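Local coordinates for protein putative glycoside hydrolase (Bacteroides thetaiotaomicron VPI-5482, PDB 3HBZ) that is of unproven function but binds calcium and, as a putative glycoside hydrolase, may play a role in carbohydrate metabolism, at residues 109-114 and 128-133; 235-240 and 325-330; 298-301 and 305-308. All coordinates share one frame; numbering follows the deposited sequence.

Contact 1 of 3, residues 109-114 and 128-133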
loop_
_atom_site.group_PDB
_atom_site.type_symbol
_atom_site.label_atom_id
_atom_site.label_comp_id
_atom_site.label_asym_id
_atom_site.label_seq_id
_atom_site.Cartn_x
_atom_site.Cartn_y
_atom_site.Cartn_z
ATOM N N GLN A 109 0.583 15.497 -6.079
ATOM C CA GLN A 109 -0.392 14.915 -5.146
ATOM C C GLN A 109 -0.365 15.700 -3.853
ATOM O O GLN A 109 0.613 16.333 -3.537
ATOM C CB GLN A 109 -0.024 13.468 -4.870
ATOM C CG GLN A 109 0.039 12.610 -6.098
ATOM C CD GLN A 109 -1.326 12.210 -6.622
ATOM O OE1 GLN A 109 -2.338 12.302 -5.939
ATOM N NE2 GLN A 109 -1.347 11.758 -7.843
ATOM N N LYS A 110 -1.422 15.609 -3.082
ATOM C CA LYS A 110 -1.485 16.326 -1.822
ATOM C C LYS A 110 -0.765 15.586 -0.701
ATOM O O LYS A 110 -0.531 16.156 0.356
ATOM C CB LYS A 110 -2.940 16.587 -1.411
ATOM C CG LYS A 110 -3.645 15.384 -0.845
ATOM C CD LYS A 110 -5.100 15.666 -0.548
ATOM C CE LYS A 110 -5.780 14.405 -0.124
ATOM N NZ LYS A 110 -7.219 14.611 0.022
ATOM N N TYR A 111 -0.432 14.322 -0.923
ATOM C CA TYR A 111 0.428 13.602 0.007
ATOM C C TYR A 111 1.364 12.697 -0.792
ATOM O O TYR A 111 1.195 12.505 -1.986
ATOM C CB TYR A 111 -0.387 12.802 1.033
ATOM C CG TYR A 111 -1.379 11.821 0.422
ATOM C CD1 TYR A 111 -0.941 10.675 -0.251
ATOM C CD2 TYR A 111 -2.773 12.023 0.546
ATOM C CE1 TYR A 111 -1.844 9.778 -0.800
ATOM C CE2 TYR A 111 -3.706 11.134 -0.031
ATOM C CZ TYR A 111 -3.249 10.011 -0.682
ATOM O OH TYR A 111 -4.161 9.153 -1.239
ATOM N N TYR A 112 2.341 12.129 -0.112
ATOM C CA TYR A 112 3.344 11.366 -0.770
ATOM C C TYR A 112 2.874 9.975 -1.069
ATOM O O TYR A 112 2.312 9.285 -0.190
ATOM C CB TYR A 112 4.568 11.271 0.121
ATOM C CG TYR A 112 5.404 12.534 0.125
ATOM C CD1 TYR A 112 6.247 12.806 -0.922
ATOM C CD2 TYR A 112 5.385 13.414 1.179
ATOM C CE1 TYR A 112 7.063 13.902 -0.922
ATOM C CE2 TYR A 112 6.217 14.560 1.184
ATOM C CZ TYR A 112 7.038 14.787 0.124
ATOM O OH TYR A 112 7.873 15.879 0.056
ATOM N N ILE A 113 3.164 9.562 -2.306
ATOM C CA ILE A 113 3.016 8.170 -2.785
ATOM C C ILE A 113 4.390 7.796 -3.373
ATOM O O ILE A 113 4.865 8.417 -4.343
ATOM C CB ILE A 113 1.909 8.057 -3.858
ATOM C CG1 ILE A 113 0.509 8.496 -3.333
ATOM C CG2 ILE A 113 1.818 6.627 -4.502
ATOM C CD1 ILE A 113 -0.522 8.854 -4.489
ATOM N N PHE A 114 5.042 6.854 -2.700
ATOM C CA PHE A 114 6.322 6.277 -3.108
ATOM C C PHE A 114 6.134 5.273 -4.207
ATOM O O PHE A 114 5.264 4.377 -4.117
ATOM C CB PHE A 114 6.961 5.586 -1.890
ATOM C CG PHE A 114 7.488 6.529 -0.879
ATOM C CD1 PHE A 114 8.789 7.020 -0.995
ATOM C CD2 PHE A 114 6.702 6.950 0.190
ATOM C CE1 PHE A 114 9.283 7.911 -0.039
ATOM C CE2 PHE A 114 7.220 7.824 1.141
ATOM C CZ PHE A 114 8.500 8.311 1.010
ATOM N N SER A 128 -0.105 3.422 1.704
ATOM C CA SER A 128 -0.132 3.801 3.130
ATOM C C SER A 128 -1.540 4.152 3.504
ATOM O O SER A 128 -2.433 4.151 2.641
ATOM C CB SER A 128 0.719 5.047 3.419
ATOM O OG SER A 128 0.154 6.219 2.834
ATOM N N GLY A 129 -1.742 4.490 4.781
ATOM C CA GLY A 129 -3.029 5.007 5.205
ATOM C C GLY A 129 -3.295 6.488 4.952
ATOM O O GLY A 129 -4.259 7.030 5.504
ATOM N N ASN A 130 -2.463 7.147 4.137
ATOM C CA ASN A 130 -2.651 8.579 3.859
ATOM C C ASN A 130 -4.063 9.008 3.412
ATOM O O ASN A 130 -4.609 9.986 3.927
ATOM C CB ASN A 130 -1.579 9.069 2.880
ATOM C CG ASN A 130 -0.205 9.310 3.553
ATOM O OD1 ASN A 130 -0.069 9.254 4.774
ATOM N ND2 ASN A 130 0.815 9.576 2.734
ATOM N N ALA A 131 -4.657 8.277 2.474
ATOM C CA ALA A 131 -6.026 8.558 2.034
ATOM C C ALA A 131 -7.018 8.561 3.230
ATOM O O ALA A 131 -7.986 9.345 3.277
ATOM C CB ALA A 131 -6.467 7.561 0.981
ATOM N N GLY A 132 -6.757 7.692 4.181
ATOM C CA GLY A 132 -7.575 7.595 5.378
ATOM C C GLY A 132 -7.349 8.805 6.265
ATOM O O GLY A 132 -8.313 9.377 6.774
ATOM N N TYR A 133 -6.086 9.151 6.505
ATOM C CA TYR A 133 -5.776 10.319 7.334
ATOM C C TYR A 133 -6.382 11.641 6.829
ATOM O O TYR A 133 -6.757 12.526 7.620
ATOM C CB TYR A 133 -4.263 10.462 7.540
ATOM C CG TYR A 133 -3.879 11.424 8.682
ATOM C CD1 TYR A 133 -4.079 11.072 9.990
ATOM C CD2 TYR A 133 -3.279 12.642 8.426
ATOM C CE1 TYR A 133 -3.754 11.954 11.071
ATOM C CE2 TYR A 133 -2.894 13.512 9.473
ATOM C CZ TYR A 133 -3.154 13.173 10.790
ATOM O OH TYR A 133 -2.820 14.039 11.815
HETATM O O HOH W 1 1.159 6.869 0.458
#

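Contact 2 of 3, residues 235-240 and 325-330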
loop_
_atom_site.group_PDB
_atom_site.type_symbol
_atom_site.label_atom_id
_atom_site.label_comp_id
_atom_site.label_asym_id
_atom_site.label_seq_id
_atom_site.Cartn_x
_atom_site.Cartn_y
_atom_site.Cartn_z
ATOM N N LYS A 235 4.781 2.128 29.589
ATOM C CA LYS A 235 4.957 1.623 28.226
ATOM C C LYS A 235 5.757 2.577 27.341
ATOM O O LYS A 235 5.645 3.782 27.463
ATOM C CB LYS A 235 3.587 1.273 27.617
ATOM C CG LYS A 235 3.584 -0.112 26.928
ATOM C CD LYS A 235 2.196 -0.618 26.492
ATOM C CE LYS A 235 2.341 -1.765 25.466
ATOM N NZ LYS A 235 1.072 -2.067 24.732
ATOM N N ARG A 236 6.615 2.022 26.491
ATOM C CA ARG A 236 7.359 2.822 25.521
ATOM C C ARG A 236 7.011 2.289 24.124
ATOM O O ARG A 236 6.872 1.091 23.944
ATOM C CB ARG A 236 8.833 2.774 25.831
ATOM C CG ARG A 236 9.642 3.861 25.180
ATOM C CD ARG A 236 9.896 5.122 26.054
ATOM N NE ARG A 236 10.750 6.004 25.254
ATOM C CZ ARG A 236 10.596 7.311 25.027
ATOM N NH1 ARG A 236 9.657 8.048 25.607
ATOM N NH2 ARG A 236 11.449 7.903 24.205
ATOM N N ASP A 237 6.767 3.178 23.160
ATOM C CA ASP A 237 6.349 2.734 21.841
ATOM C C ASP A 237 7.524 2.028 21.143
ATOM O O ASP A 237 8.689 2.189 21.551
ATOM C CB ASP A 237 5.867 3.945 21.022
ATOM C CG ASP A 237 4.865 3.598 19.921
ATOM O OD1 ASP A 237 4.501 2.399 19.720
ATOM O OD2 ASP A 237 4.443 4.567 19.221
ATOM N N ILE A 238 7.212 1.210 20.137
ATOM C CA ILE A 238 8.236 0.601 19.292
ATOM C C ILE A 238 7.648 0.446 17.906
ATOM O O ILE A 238 6.427 0.370 17.752
ATOM C CB ILE A 238 8.758 -0.775 19.872
ATOM C CG1 ILE A 238 10.122 -1.190 19.284
ATOM C CG2 ILE A 238 7.673 -1.915 19.696
ATOM C CD1 ILE A 238 11.283 -0.122 19.409
ATOM N N CYS A 239 8.519 0.465 16.897
ATOM C CA CYS A 239 8.149 0.208 15.524
ATOM C C CYS A 239 7.952 -1.275 15.236
ATOM O O CYS A 239 8.302 -2.141 16.080
ATOM C CB CYS A 239 9.238 0.749 14.611
ATOM S SG CYS A 239 10.863 0.040 14.951
ATOM N N ASP A 240 7.399 -1.573 14.060
ATOM C CA ASP A 240 7.359 -2.945 13.521
ATOM C C ASP A 240 7.801 -2.897 12.071
ATOM O O ASP A 240 7.542 -1.916 11.335
ATOM C CB ASP A 240 5.960 -3.552 13.648
ATOM C CG ASP A 240 5.955 -5.076 13.689
ATOM O OD1 ASP A 240 7.009 -5.755 13.627
ATOM O OD2 ASP A 240 4.848 -5.598 13.779
ATOM N N ILE A 325 2.003 9.463 20.024
ATOM C CA ILE A 325 2.068 10.478 19.016
ATOM C C ILE A 325 3.506 10.951 18.957
ATOM O O ILE A 325 4.133 11.150 19.979
ATOM C CB ILE A 325 1.140 11.619 19.340
ATOM C CG1 ILE A 325 -0.311 11.124 19.210
ATOM C CG2 ILE A 325 1.406 12.846 18.405
ATOM C CD1 ILE A 325 -1.340 12.096 19.943
ATOM N N GLY A 326 4.030 11.116 17.754
ATOM C CA GLY A 326 5.429 11.555 17.586
ATOM C C GLY A 326 6.412 10.403 17.368
ATOM O O GLY A 326 7.542 10.639 17.022
ATOM N N SER A 327 5.999 9.152 17.577
ATOM C CA SER A 327 6.893 8.023 17.272
ATOM C C SER A 327 7.321 8.131 15.834
ATOM O O SER A 327 6.467 8.316 14.983
ATOM C CB SER A 327 6.226 6.671 17.570
ATOM O OG SER A 327 6.195 6.479 18.987
ATOM N N THR A 328 8.641 8.054 15.560
ATOM C CA THR A 328 9.212 8.336 14.226
ATOM C C THR A 328 10.149 7.214 13.787
ATOM O O THR A 328 11.143 6.929 14.461
ATOM C CB THR A 328 9.995 9.639 14.226
ATOM O OG1 THR A 328 9.129 10.690 14.653
ATOM C CG2 THR A 328 10.591 9.984 12.817
ATOM N N LEU A 329 9.782 6.555 12.684
ATOM C CA LEU A 329 10.562 5.516 12.070
ATOM C C LEU A 329 11.032 6.053 10.722
ATOM O O LEU A 329 10.202 6.433 9.892
ATOM C CB LEU A 329 9.721 4.234 11.884
ATOM C CG LEU A 329 10.414 3.062 11.166
ATOM C CD1 LEU A 329 11.645 2.476 11.970
ATOM C CD2 LEU A 329 9.446 1.963 10.864
ATOM N N LEU A 330 12.347 6.119 10.547
ATOM C CA LEU A 330 12.989 6.384 9.252
ATOM C C LEU A 330 13.524 5.103 8.641
ATOM O O LEU A 330 14.121 4.279 9.336
ATOM C CB LEU A 330 14.134 7.432 9.391
ATOM C CG LEU A 330 13.831 8.752 10.051
ATOM C CD1 LEU A 330 15.133 9.655 10.051
ATOM C CD2 LEU A 330 12.551 9.482 9.413
#

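Contact 3 of 3, residues 298-301 and 305-308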
loop_
_atom_site.group_PDB
_atom_site.type_symbol
_atom_site.label_atom_id
_atom_site.label_comp_id
_atom_site.label_asym_id
_atom_site.label_seq_id
_atom_site.Cartn_x
_atom_site.Cartn_y
_atom_site.Cartn_z
ATOM N N LYS A 298 6.624 -25.216 -6.272
ATOM C CA LYS A 298 7.338 -24.659 -7.436
ATOM C C LYS A 298 6.404 -24.199 -8.529
ATOM O O LYS A 298 6.522 -23.076 -9.020
ATOM C CB LYS A 298 8.332 -25.684 -8.031
ATOM N N GLU A 299 5.476 -25.066 -8.906
ATOM C CA GLU A 299 4.517 -24.756 -9.957
ATOM C C GLU A 299 3.544 -23.618 -9.556
ATOM O O GLU A 299 3.220 -22.774 -10.390
ATOM C CB GLU A 299 3.742 -25.999 -10.390
ATOM C CG GLU A 299 4.630 -27.090 -11.080
ATOM N N LYS A 300 3.084 -23.587 -8.301
ATOM C CA LYS A 300 2.249 -22.461 -7.856
ATOM C C LYS A 300 3.069 -21.184 -7.924
ATOM O O LYS A 300 2.575 -20.136 -8.339
ATOM C CB LYS A 300 1.701 -22.717 -6.448
ATOM C CG LYS A 300 0.631 -23.850 -6.407
ATOM C CD LYS A 300 0.036 -24.013 -4.995
ATOM C CE LYS A 300 -0.948 -25.179 -4.930
ATOM N NZ LYS A 300 -1.743 -25.112 -3.686
ATOM N N LEU A 301 4.336 -21.275 -7.525
ATOM C CA LEU A 301 5.210 -20.108 -7.491
ATOM C C LEU A 301 5.365 -19.486 -8.882
ATOM O O LEU A 301 5.136 -18.286 -9.067
ATOM C CB LEU A 301 6.569 -20.490 -6.958
ATOM C CG LEU A 301 7.567 -19.373 -6.643
ATOM C CD1 LEU A 301 7.009 -18.476 -5.503
ATOM C CD2 LEU A 301 8.932 -19.997 -6.287
ATOM N N LYS A 305 0.810 -17.803 -7.839
ATOM C CA LYS A 305 -0.166 -18.099 -6.770
ATOM C C LYS A 305 0.268 -17.660 -5.369
ATOM O O LYS A 305 -0.464 -17.896 -4.413
ATOM C CB LYS A 305 -0.452 -19.614 -6.713
ATOM C CG LYS A 305 -1.027 -20.239 -7.966
ATOM C CD LYS A 305 -2.315 -19.563 -8.382
ATOM C CE LYS A 305 -3.059 -20.332 -9.495
ATOM N NZ LYS A 305 -4.200 -19.477 -9.964
ATOM N N TYR A 306 1.436 -17.021 -5.235
ATOM C CA TYR A 306 1.874 -16.488 -3.925
ATOM C C TYR A 306 2.059 -14.993 -4.020
ATOM O O TYR A 306 2.528 -14.477 -5.040
ATOM C CB TYR A 306 3.194 -17.141 -3.422
ATOM C CG TYR A 306 3.108 -18.640 -3.185
ATOM C CD1 TYR A 306 2.586 -19.165 -2.000
ATOM C CD2 TYR A 306 3.553 -19.534 -4.140
ATOM C CE1 TYR A 306 2.493 -20.528 -1.789
ATOM C CE2 TYR A 306 3.484 -20.902 -3.929
ATOM C CZ TYR A 306 2.947 -21.393 -2.746
ATOM O OH TYR A 306 2.858 -22.756 -2.560
ATOM N N ASN A 307 1.674 -14.308 -2.943
ATOM C CA ASN A 307 1.921 -12.914 -2.777
ATOM C C ASN A 307 2.899 -12.705 -1.656
ATOM O O ASN A 307 2.944 -13.475 -0.671
ATOM C CB ASN A 307 0.631 -12.176 -2.378
ATOM C CG ASN A 307 -0.314 -11.940 -3.540
ATOM O OD1 ASN A 307 -0.088 -12.423 -4.659
ATOM N ND2 ASN A 307 -1.401 -11.193 -3.269
ATOM N N VAL A 308 3.618 -11.593 -1.760
ATOM C CA VAL A 308 4.469 -11.135 -0.701
ATOM C C VAL A 308 4.039 -9.733 -0.355
ATOM O O VAL A 308 3.696 -8.944 -1.258
ATOM C CB VAL A 308 5.975 -11.139 -1.103
ATOM C CG1 VAL A 308 6.776 -10.331 -0.059
ATOM C CG2 VAL A 308 6.496 -12.607 -1.174
HETATM O O HOH W 2 3.778 -16.938 -7.018
#

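Contact 1 of 3, residues 109-114 and 128-133
The carbonyl oxygen Tyr112 O is gripped twice. Water 1 donates to it from 2.8 Å, while Asn130 ND2 adds a weak, bent bond (3.3 Å from Tyr112 O, 130° at the hydrogen). The same water lies 2.7 Å from Ser128 OG, so one water bridges the loop 109-114 to Ser128, just before the N-cap residue Gly129. Ser128 OG in turn accepts from Asn130 N at 3.1 Å, an ST turn that ties the serine to the first turn of the helix.

The apolar half of the contact belongs to Tyr111. Its chi1 of 56° sets the ring between the backbone N and the carbonyl carbon, and one face receives Asn130 CB as a CH-pi contact, 3.6 Å from the centroid of the Tyr111 ring. The amide is turned 64° from that ring. Beyond it, Tyr111 OH rests 3.6 Å from Ala131 CB, a methyl small enough to let the phenol lie close to the helix.

Asn130 suits its buried place because ND2 also donates to Thr147 O of strand 147-150. Tyr145 meets the Tyr111 ring as well, and Gly129 N bonds to Asn181 OD1, so the start of helix 130-134 is bonded to both strand 147-150 and strand 177-183.

Contact 2 of 3, residues 235-240 and 325-330
The carboxylate of Asp237 is the flat group of this contact, and Ser327 reaches it at OD2 from the anti side, 29° out of the carboxylate plane. The serine donates, with Ser327 OG 2.6 Å from Asp237 OD2. At the other oxygen, Ile238 N makes a weak bond of 3.0 Å to Asp237 OD1. OD2 also receives Ser315 OG and Ala324 N, so three donors share one buried oxygen, which would be expected to stabilise its negative charge. Ser327 OG is itself met by Gly222 N; a hydroxyl suits this spot because it can give and accept at once.

Two residues further along both segments, the contact turns apolar. Cys239 SG lies 3.9 Å from Leu329 CD1, and Cys239 CB is equally close to Leu329 CD2, so both leucine methyls rest against the cysteine side chain. Ahead of the strand, Gly326 adopts a positive phi of 96° that suits a residue lacking CB.

No backbone hydrogen bond joins the two segments; the contact is made mainly by side chains, between the start of strand 328-338 and the loop leading into strand 240-247. Its setting among antiparallel strands is consistent with the beta-sandwich expected of a galactose-binding-like domain.

Contact 3 of 3, residues 298-301 and 305-308
Lys300 and Lys305 face each other across a tight helix-to-strand turn, in which helix 298-303 ends and strand 306-313 begins within a few residues. The link is a backbone bond from Lys305 N to Lys300 O, 3.0 Å long and nearly straight at 168°. It reaches back five residues, like the 6→1 bond of a Schellman motif, and ties off the end of the helix.

Around that bond the aliphatic parts of the lysines touch, Lys300 CB lying 3.8 Å from Lys305 CB. Lysine fits both positions, since its methylenes can shield the turn while its ammonium group runs outward. The extended chain of Lys300 carries NZ to a salt bridge with Glu247, at the end of strand 240-247; the chain of Lys305, bent at chi2, leads away from the helix.

Tyr306 fills the inner side of the turn. Tyr306 CE2 comes 3.6 Å from Lys300 CB, and the ring edge, close to its plane, meets the backbone of Leu301. Leu301 CD1 stands 3.9 Å from Tyr306 CD2, with the two side chains crossing at about a right angle. A chi1 of -62° places the Tyr306 ring beside its own backbone N, turned toward Lys300 and Leu301.

Further out, both Leu301 and Tyr306 lean on Met245, so the turn packs against strand 240-247. Tyr306 OH accepts from Asp297 N, and the carboxylate of Asp297 takes Lys300 N, so one residue positions both sides of the contact. Water 2 completes the turn: it donates to Leu301 O at 2.8 Å and accepts from Tyr306 N at 2.9 Å.

In the fold
All three contacts fall within the putative carbohydrate metabolism domain, yet none touches another. The centres of contacts 1 and 2 are about 19 Å apart; the centre of contact 3 lies about 30 Å from the first and 34 Å from the second. Contact 1 comes first in the chain. Contact 2 then joins residues 235-240 to 325-330, and the chain between them includes contact 3. Antiparallel strands connect these places: 240-247, which follows residues 235-240, pairs with 306-313, the strand of contact 3, and 306-313 pairs with 177-183, beside which contact 1 sits. The three contacts thus link neighbouring and distant parts of the chain within one strand-rich region.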